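Local coordinates for putative leucoanthocyanidin reductase 1 (Vitis vinifera, PDB 3I52), which probably catalyses the NADPH-dependent reduction of leucoanthocyanidins to catechin-type flavan-3-ols, at residues S89-E94 and L116-G121; S95-I100 and R141-L146. All coordinates share one frame; numbering follows the deposited sequence.

Contact 1 of 2, residues S89-E94 and L116-G121; sequences STVGGE and LPSEFG. With NAP (NADP nicotinamide-adenine-dinucleotide phosphate), chain B; KXN ((2R,3S)-2-(3,4-dihydroxyphenyl)-3,4-dihydro-2H-chromene-3,5,7-triol), chain C.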
loop_
_atom_site.group_PDB
_atom_site.type_symbol
_atom_site.label_atom_id
_atom_site.label_comp_id
_atom_site.label_asym_id
_atom_site.label_seq_id
_atom_site.Cartn_x
_atom_site.Cartn_y
_atom_site.Cartn_z
ATOM N N SER A 89 8.528 3.674 5.765
ATOM C CA SER A 89 9.175 3.271 4.532
ATOM C C SER A 89 8.153 2.904 3.428
ATOM O O SER A 89 7.243 2.111 3.650
ATOM C CB SER A 89 10.151 2.125 4.809
ATOM O OG SER A 89 10.514 1.457 3.620
ATOM N N THR A 90 8.311 3.517 2.244
ATOM C CA THR A 90 7.475 3.218 1.078
ATOM C C THR A 90 8.348 2.870 -0.140
ATOM O O THR A 90 8.067 3.274 -1.278
ATOM C CB THR A 90 6.506 4.403 0.747
ATOM O OG1 THR A 90 7.257 5.571 0.448
ATOM C CG2 THR A 90 5.534 4.728 1.931
ATOM N N VAL A 91 9.416 2.111 0.093
ATOM C CA VAL A 91 10.280 1.695 -1.007
ATOM C C VAL A 91 9.593 0.591 -1.808
ATOM O O VAL A 91 8.737 -0.139 -1.285
ATOM C CB VAL A 91 11.669 1.235 -0.495
ATOM C CG1 VAL A 91 12.348 2.383 0.265
ATOM C CG2 VAL A 91 11.554 -0.027 0.383
ATOM N N GLY A 92 9.984 0.460 -3.066
ATOM C CA GLY A 92 9.308 -0.432 -3.993
ATOM C C GLY A 92 9.699 -1.889 -3.863
ATOM O O GLY A 92 10.640 -2.254 -3.146
ATOM N N GLY A 93 8.990 -2.715 -4.616
ATOM C CA GLY A 93 9.106 -4.164 -4.501
ATOM C C GLY A 93 10.476 -4.733 -4.774
ATOM O O GLY A 93 10.767 -5.855 -4.374
ATOM N N GLU A 94 11.304 -3.959 -5.460
ATOM C CA GLU A 94 12.672 -4.344 -5.788
ATOM C C GLU A 94 13.674 -3.839 -4.745
ATOM O O GLU A 94 14.866 -4.116 -4.844
ATOM C CB GLU A 94 13.063 -3.836 -7.201
ATOM C CG GLU A 94 13.007 -2.276 -7.419
ATOM C CD GLU A 94 11.573 -1.668 -7.326
ATOM O OE1 GLU A 94 10.595 -2.326 -7.749
ATOM O OE2 GLU A 94 11.421 -0.532 -6.828
ATOM N N LEU A 116 6.811 2.030 10.360
ATOM C CA LEU A 116 5.916 1.444 9.373
ATOM C C LEU A 116 6.762 1.010 8.196
ATOM O O LEU A 116 7.243 1.846 7.451
ATOM C CB LEU A 116 4.858 2.455 8.920
ATOM C CG LEU A 116 3.677 2.794 9.846
ATOM C CD1 LEU A 116 4.097 3.488 11.155
ATOM C CD2 LEU A 116 2.652 3.683 9.077
ATOM N N PRO A 117 6.992 -0.299 8.048
ATOM C CA PRO A 117 7.724 -0.786 6.898
ATOM C C PRO A 117 6.886 -0.743 5.609
ATOM O O PRO A 117 5.658 -0.563 5.682
ATOM C CB PRO A 117 8.058 -2.235 7.286
ATOM C CG PRO A 117 7.070 -2.605 8.249
ATOM C CD PRO A 117 6.553 -1.397 8.924
ATOM N N SER A 118 7.546 -0.922 4.462
ATOM C CA SER A 118 6.870 -0.895 3.166
ATOM C C SER A 118 6.004 -2.120 2.938
ATOM O O SER A 118 6.428 -3.146 2.395
ATOM C CB SER A 118 7.852 -0.707 2.025
ATOM O OG SER A 118 7.149 -0.502 0.830
ATOM N N GLU A 119 4.760 -1.969 3.366
ATOM C CA GLU A 119 3.766 -2.997 3.332
ATOM C C GLU A 119 2.694 -2.580 2.292
ATOM O O GLU A 119 2.813 -2.916 1.120
ATOM C CB GLU A 119 3.150 -3.158 4.736
ATOM C CG GLU A 119 4.052 -3.839 5.781
ATOM C CD GLU A 119 3.956 -5.339 5.733
ATOM O OE1 GLU A 119 2.916 -5.849 5.269
ATOM O OE2 GLU A 119 4.923 -6.012 6.130
ATOM N N PHE A 120 1.668 -1.863 2.735
ATOM C CA PHE A 120 0.735 -1.133 1.885
ATOM C C PHE A 120 0.029 -1.983 0.874
ATOM O O PHE A 120 -0.261 -1.544 -0.221
ATOM C CB PHE A 120 1.419 0.083 1.235
ATOM C CG PHE A 120 1.852 1.096 2.237
ATOM C CD1 PHE A 120 3.179 1.149 2.669
ATOM C CD2 PHE A 120 0.908 1.921 2.842
ATOM C CE1 PHE A 120 3.572 2.049 3.648
ATOM C CE2 PHE A 120 1.282 2.829 3.825
ATOM C CZ PHE A 120 2.630 2.893 4.236
ATOM N N GLY A 121 -0.292 -3.202 1.277
ATOM C CA GLY A 121 -1.028 -4.094 0.411
ATOM C C GLY A 121 -1.818 -5.086 1.211
ATOM O O GLY A 121 -2.718 -4.734 2.001
HETATM P PA NAP B . 7.760 3.168 -6.151
HETATM O O1A NAP B . 8.670 2.317 -6.948
HETATM O O2A NAP B . 6.606 3.833 -6.830
HETATM O O5B NAP B . 8.580 4.170 -5.225
HETATM C C5B NAP B . 9.577 3.635 -4.404
HETATM C C4B NAP B . 10.220 4.824 -3.730
HETATM O O4B NAP B . 11.243 4.373 -2.861
HETATM C C3B NAP B . 10.868 5.744 -4.761
HETATM O O3B NAP B . 10.580 7.085 -4.453
HETATM C C2B NAP B . 12.337 5.443 -4.599
HETATM O O2B NAP B . 13.085 6.575 -4.921
HETATM C C1B NAP B . 12.465 5.029 -3.132
HETATM N N9A NAP B . 13.575 4.117 -2.793
HETATM C C8A NAP B . 13.802 2.860 -3.292
HETATM N N7A NAP B . 15.004 2.405 -2.830
HETATM C C5A NAP B . 15.493 3.336 -1.972
HETATM C C6A NAP B . 16.559 3.312 -1.075
HETATM N N6A NAP B . 17.310 2.210 -0.949
HETATM N N1A NAP B . 16.906 4.495 -0.445
HETATM C C2A NAP B . 15.967 5.498 -0.327
HETATM N N3A NAP B . 14.825 5.469 -1.119
HETATM C C4A NAP B . 14.625 4.430 -1.970
HETATM O O3 NAP B . 7.151 2.145 -5.049
HETATM P PN NAP B . 5.599 1.844 -4.794
HETATM O O1N NAP B . 5.041 1.138 -5.984
HETATM O O2N NAP B . 4.966 3.116 -4.379
HETATM O O5D NAP B . 5.645 0.736 -3.596
HETATM C C5D NAP B . 5.488 1.034 -2.214
HETATM C C4D NAP B . 4.857 -0.149 -1.468
HETATM O O4D NAP B . 3.477 -0.140 -1.803
HETATM C C3D NAP B . 5.417 -1.503 -1.889
HETATM O O3D NAP B . 5.738 -2.332 -0.809
HETATM C C2D NAP B . 4.311 -2.138 -2.702
HETATM O O2D NAP B . 4.291 -3.561 -2.577
HETATM C C1D NAP B . 3.041 -1.404 -2.263
HETATM N N1N NAP B . 2.018 -1.123 -3.305
HETATM C C2N NAP B . 0.696 -1.496 -3.138
HETATM C C3N NAP B . -0.289 -1.116 -4.074
HETATM C C7N NAP B . -1.742 -1.484 -3.880
HETATM O O7N NAP B . -2.689 -1.188 -4.868
HETATM N N7N NAP B . -2.140 -2.095 -2.766
HETATM C C4N NAP B . 0.111 -0.495 -5.274
HETATM C C5N NAP B . 1.411 0.018 -5.375
HETATM C C6N NAP B . 2.383 -0.429 -4.459
HETATM P P2B NAP B . 14.064 6.597 -6.214
HETATM O O1X NAP B . 13.083 6.907 -7.320
HETATM O O2X NAP B . 15.103 7.653 -5.978
HETATM O O3X NAP B . 14.779 5.271 -6.417
HETATM O O94 KXN C . 8.091 -2.927 -7.624
HETATM C C94 KXN C . 6.830 -3.290 -7.306
HETATM C C93 KXN C . 5.910 -2.270 -6.763
HETATM O O93 KXN C . 6.321 -0.991 -6.621
HETATM C C92 KXN C . 4.615 -2.633 -6.424
HETATM C C95 KXN C . 6.382 -4.601 -7.442
HETATM C C96 KXN C . 5.069 -4.914 -7.071
HETATM C C91 KXN C . 4.181 -3.949 -6.577
HETATM C C2 KXN C . 2.792 -4.340 -6.176
HETATM O O1 KXN C . 2.731 -4.404 -4.739
HETATM C C3 KXN C . 1.669 -3.380 -6.622
HETATM O O3 KXN C . 1.706 -3.147 -8.041
HETATM C C4 KXN C . 0.271 -3.886 -6.215
HETATM C C10 KXN C . 0.282 -4.635 -4.883
HETATM C C9 KXN C . 1.572 -4.860 -4.169
HETATM C C8 KXN C . 1.582 -5.556 -2.966
HETATM C C5 KXN C . -0.967 -5.180 -4.240
HETATM O O51 KXN C . -2.202 -5.012 -4.809
HETATM C C6 KXN C . -0.852 -5.867 -3.022
HETATM C C7 KXN C . 0.396 -6.048 -2.401
HETATM O O71 KXN C . 0.461 -6.752 -1.230
#
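The hydroxyl of S118 stands opposite its own backbone N (chi1 -172°), and this turns OG across to the carbonyl of V91. F120 CG lies opposite the carbonyl carbon (chi1 -64°), which carries CE1 to S89 and T90. S118 OG donates to V91 O at 2.7 Å, lying in the carbonyl plane. The same OG accepts from the ribose hydroxyl O3D of NADP at 2.8 Å. It thus joins loop to loop and loop to cofactor. An alanine in place of S118 would probably leave both V91 O and the cofactor's O3D without this partner. At the strand ends, S89 N donates to L116 O at 2.8 Å in a nearly straight bond. S89 O sits at the edge of the F120 ring, near its plane, 3.7 Å from CE1. The methyl CG2 of T90 approaches F120 CE1 obliquely, also at 3.7 Å. T90 OG1 is held by A16 O. The 89-94 loop also meets the cofactor, with V91 CG1 3.7 Å from N9A of the adenine. F120 O accepts from the carboxamide N7N of NADP at 3.2 Å. G93 N makes a weak hydrogen bond to O94 of the catechin. The two loops follow neighbouring parallel strands, 86-89 and 114-116. Cofactor-binding loops at the C-terminal ends of such strands are characteristic of the Rossmann fold, here in the NmrA-like family.

Contact 2 of 2, residues S95-I100 and R141-L146; sequences SILDQI and RRVRQL. With NAP (NADP nicotinamide-adenine-dinucleotide phosphate), chain B.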
loop_
_atom_site.group_PDB
_atom_site.type_symbol
_atom_site.label_atom_id
_atom_site.label_comp_id
_atom_site.label_asym_id
_atom_site.label_seq_id
_atom_site.Cartn_x
_atom_site.Cartn_y
_atom_site.Cartn_z
ATOM N N SER A 95 13.195 -3.098 -3.751
ATOM C CA SER A 95 14.054 -2.554 -2.718
ATOM C C SER A 95 13.625 -2.960 -1.304
ATOM O O SER A 95 13.996 -2.305 -0.339
ATOM C CB SER A 95 14.056 -1.021 -2.841
ATOM O OG SER A 95 14.243 -0.629 -4.205
ATOM N N ILE A 96 12.854 -4.036 -1.181
ATOM C CA ILE A 96 12.288 -4.441 0.113
ATOM C C ILE A 96 13.443 -4.752 1.071
ATOM O O ILE A 96 13.482 -4.221 2.196
ATOM C CB ILE A 96 11.278 -5.650 -0.018
ATOM C CG1 ILE A 96 10.083 -5.262 -0.911
ATOM C CG2 ILE A 96 10.760 -6.177 1.391
ATOM C CD1 ILE A 96 9.229 -4.055 -0.367
ATOM N N LEU A 97 14.399 -5.562 0.626
ATOM C CA LEU A 97 15.535 -5.940 1.493
ATOM C C LEU A 97 16.505 -4.804 1.838
ATOM O O LEU A 97 17.334 -4.976 2.709
ATOM C CB LEU A 97 16.281 -7.155 0.936
ATOM C CG LEU A 97 15.489 -8.473 0.908
ATOM C CD1 LEU A 97 16.451 -9.649 0.683
ATOM C CD2 LEU A 97 14.657 -8.674 2.199
ATOM N N ASP A 98 16.400 -3.648 1.173
ATOM C CA ASP A 98 17.187 -2.458 1.539
ATOM C C ASP A 98 16.766 -1.948 2.912
ATOM O O ASP A 98 17.486 -1.154 3.534
ATOM C CB ASP A 98 16.997 -1.306 0.528
ATOM C CG ASP A 98 17.672 -1.552 -0.861
ATOM O OD1 ASP A 98 18.301 -2.609 -1.094
ATOM O OD2 ASP A 98 17.573 -0.643 -1.730
ATOM N N GLN A 99 15.587 -2.373 3.374
ATOM C CA GLN A 99 15.102 -2.015 4.712
ATOM C C GLN A 99 15.848 -2.725 5.851
ATOM O O GLN A 99 15.644 -2.386 7.002
ATOM C CB GLN A 99 13.597 -2.328 4.842
ATOM C CG GLN A 99 12.719 -1.512 3.886
ATOM C CD GLN A 99 11.257 -1.826 4.026
ATOM O OE1 GLN A 99 10.490 -0.999 4.482
ATOM N NE2 GLN A 99 10.868 -3.038 3.678
ATOM N N ILE A 100 16.669 -3.726 5.547
ATOM C CA ILE A 100 17.409 -4.441 6.591
ATOM C C ILE A 100 18.383 -3.492 7.291
ATOM O O ILE A 100 18.421 -3.437 8.515
ATOM C CB ILE A 100 18.146 -5.672 6.019
ATOM C CG1 ILE A 100 17.138 -6.740 5.606
ATOM C CG2 ILE A 100 19.131 -6.262 7.014
ATOM C CD1 ILE A 100 17.817 -7.903 4.821
ATOM N N ARG A 141 7.955 -10.558 4.786
ATOM C CA ARG A 141 7.925 -11.317 6.036
ATOM C C ARG A 141 9.279 -11.333 6.730
ATOM O O ARG A 141 9.369 -11.359 7.949
ATOM C CB ARG A 141 7.503 -12.747 5.776
ATOM C CG ARG A 141 6.054 -12.922 5.245
ATOM C CD ARG A 141 5.918 -14.282 4.620
ATOM N NE ARG A 141 4.683 -14.501 3.878
ATOM C CZ ARG A 141 4.409 -15.601 3.175
ATOM N NH1 ARG A 141 5.306 -16.591 3.053
ATOM N NH2 ARG A 141 3.228 -15.710 2.572
ATOM N N ARG A 142 10.340 -11.359 5.934
ATOM C CA ARG A 142 11.697 -11.301 6.456
ATOM C C ARG A 142 11.926 -9.955 7.169
ATOM O O ARG A 142 12.422 -9.925 8.288
ATOM C CB ARG A 142 12.654 -11.610 5.304
ATOM C CG ARG A 142 14.012 -11.023 5.268
ATOM C CD ARG A 142 14.805 -11.436 6.372
ATOM N NE ARG A 142 16.255 -11.246 6.199
ATOM C CZ ARG A 142 17.084 -11.093 7.238
ATOM N NH1 ARG A 142 16.580 -11.036 8.485
ATOM N NH2 ARG A 142 18.400 -10.974 7.053
ATOM N N VAL A 143 11.503 -8.848 6.574
ATOM C CA VAL A 143 11.606 -7.552 7.243
ATOM C C VAL A 143 10.809 -7.521 8.582
ATOM O O VAL A 143 11.325 -7.064 9.612
ATOM C CB VAL A 143 11.180 -6.447 6.315
ATOM C CG1 VAL A 143 11.047 -5.073 7.059
ATOM C CG2 VAL A 143 12.185 -6.374 5.133
ATOM N N ARG A 144 9.590 -8.032 8.551
ATOM C CA ARG A 144 8.708 -8.027 9.698
ATOM C C ARG A 144 9.346 -8.746 10.861
ATOM O O ARG A 144 9.259 -8.269 11.992
ATOM C CB ARG A 144 7.399 -8.752 9.404
ATOM C CG ARG A 144 6.394 -7.984 8.552
ATOM C CD ARG A 144 5.112 -8.814 8.421
ATOM N NE ARG A 144 4.056 -8.073 7.759
ATOM C CZ ARG A 144 2.747 -8.310 7.905
ATOM N NH1 ARG A 144 2.302 -9.258 8.707
ATOM N NH2 ARG A 144 1.869 -7.581 7.248
ATOM N N GLN A 145 9.964 -9.891 10.578
ATOM C CA GLN A 145 10.561 -10.697 11.626
ATOM C C GLN A 145 11.811 -10.029 12.182
ATOM O O GLN A 145 12.114 -10.194 13.365
ATOM C CB GLN A 145 10.850 -12.134 11.167
ATOM C CG GLN A 145 11.262 -13.117 12.344
ATOM C CD GLN A 145 10.221 -13.304 13.523
ATOM O OE1 GLN A 145 8.980 -13.280 13.345
ATOM N NE2 GLN A 145 10.758 -13.542 14.725
ATOM N N LEU A 146 12.520 -9.269 11.351
ATOM C CA LEU A 146 13.658 -8.485 11.827
ATOM C C LEU A 146 13.177 -7.324 12.703
ATOM O O LEU A 146 13.778 -7.023 13.744
ATOM C CB LEU A 146 14.481 -7.957 10.658
ATOM C CG LEU A 146 15.763 -7.194 10.969
ATOM C CD1 LEU A 146 16.697 -8.033 11.828
ATOM C CD2 LEU A 146 16.449 -6.792 9.658
HETATM P PA NAP B . 7.760 3.168 -6.151
HETATM O O1A NAP B . 8.670 2.317 -6.948
HETATM O O2A NAP B . 6.606 3.833 -6.830
HETATM O O5B NAP B . 8.580 4.170 -5.225
HETATM C C5B NAP B . 9.577 3.635 -4.404
HETATM C C4B NAP B . 10.220 4.824 -3.730
HETATM O O4B NAP B . 11.243 4.373 -2.861
HETATM C C3B NAP B . 10.868 5.744 -4.761
HETATM O O3B NAP B . 10.580 7.085 -4.453
HETATM C C2B NAP B . 12.337 5.443 -4.599
HETATM O O2B NAP B . 13.085 6.575 -4.921
HETATM C C1B NAP B . 12.465 5.029 -3.132
HETATM N N9A NAP B . 13.575 4.117 -2.793
HETATM C C8A NAP B . 13.802 2.860 -3.292
HETATM N N7A NAP B . 15.004 2.405 -2.830
HETATM C C5A NAP B . 15.493 3.336 -1.972
HETATM C C6A NAP B . 16.559 3.312 -1.075
HETATM N N6A NAP B . 17.310 2.210 -0.949
HETATM N N1A NAP B . 16.906 4.495 -0.445
HETATM C C2A NAP B . 15.967 5.498 -0.327
HETATM N N3A NAP B . 14.825 5.469 -1.119
HETATM C C4A NAP B . 14.625 4.430 -1.970
HETATM O O3 NAP B . 7.151 2.145 -5.049
HETATM P PN NAP B . 5.599 1.844 -4.794
HETATM O O1N NAP B . 5.041 1.138 -5.984
HETATM O O2N NAP B . 4.966 3.116 -4.379
HETATM O O5D NAP B . 5.645 0.736 -3.596
HETATM C C5D NAP B . 5.488 1.034 -2.214
HETATM C C4D NAP B . 4.857 -0.149 -1.468
HETATM O O4D NAP B . 3.477 -0.140 -1.803
HETATM C C3D NAP B . 5.417 -1.503 -1.889
HETATM O O3D NAP B . 5.738 -2.332 -0.809
HETATM C C2D NAP B . 4.311 -2.138 -2.702
HETATM O O2D NAP B . 4.291 -3.561 -2.577
HETATM C C1D NAP B . 3.041 -1.404 -2.263
HETATM N N1N NAP B . 2.018 -1.123 -3.305
HETATM C C2N NAP B . 0.696 -1.496 -3.138
HETATM C C3N NAP B . -0.289 -1.116 -4.074
HETATM C C7N NAP B . -1.742 -1.484 -3.880
HETATM O O7N NAP B . -2.689 -1.188 -4.868
HETATM N N7N NAP B . -2.140 -2.095 -2.766
HETATM C C4N NAP B . 0.111 -0.495 -5.274
HETATM C C5N NAP B . 1.411 0.018 -5.375
HETATM C C6N NAP B . 2.383 -0.429 -4.459
HETATM P P2B NAP B . 14.064 6.597 -6.214
HETATM O O1X NAP B . 13.083 6.907 -7.320
HETATM O O2X NAP B . 15.103 7.653 -5.978
HETATM O O3X NAP B . 14.779 5.271 -6.417
#
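The turn that leads into helix 99-109 packs with its first residues on helix 133-149, beside the adenine end of the Rossmann cofactor site. V143 of helix 133-149 faces the 95-100 segment. Its CG2 lies 4.0 Å from CG2 of I96 and 3.9 Å from NE2 of Q99, and it also touches I96 O. CG1 of V143 is opposite the backbone N (chi1 171°), and CG2 is thereby turned to this group. One turn on, CD2 of L146 meets CG2 of I100 at 3.8 Å, the two side chains crossing at about a right angle. R142 covers the outer edge with its aliphatic part: CG is 3.9 Å from CD2 of L97. Its guanidinium NH2 passes 3.8 Å from CD1 of I100, obliquely. The amide of Q99 is fixed from both ends. NE2 donates to I96 O at 3.2 Å, and that oxygen also takes Q99 N from the opposite face of its carbonyl plane. OE1 accepts from S118 N. On the cofactor side, D98 OD2 accepts from N6A of the adenine at 3.0 Å. No hydrogen bond or salt bridge joins 95-100 to 141-146. The contact is thus held by methyl groups and aliphatic chains. The polar groups of 95-100 serve within that segment, toward the cofactor and, through Q99 OE1, toward the neighbouring loops, while R142 contributes mainly its aliphatic chain.

Contact 1 is fully buried near the middle of the chain, while contact 2 lies farther out, and L97 and R142 bring it to the surface. Each pairs the chain that follows strand 86-89 with the chain that follows strand 114-116, first as loops, then where the chain enters or runs along a helix. The chemistry changes on the way. Polar atoms and the cofactor bind the loops, whereas apolar side chains join the segments of contact 2. Q99 and R144 tie the two contacts together: Q99 OE1 is 2.6 Å from S89 OG, probably a hydrogen bond, and R144 NE forms a salt bridge with E119 OE2. Both contacts touch NADP, contact 1 along most of its length and contact 2 chiefly at the adenine.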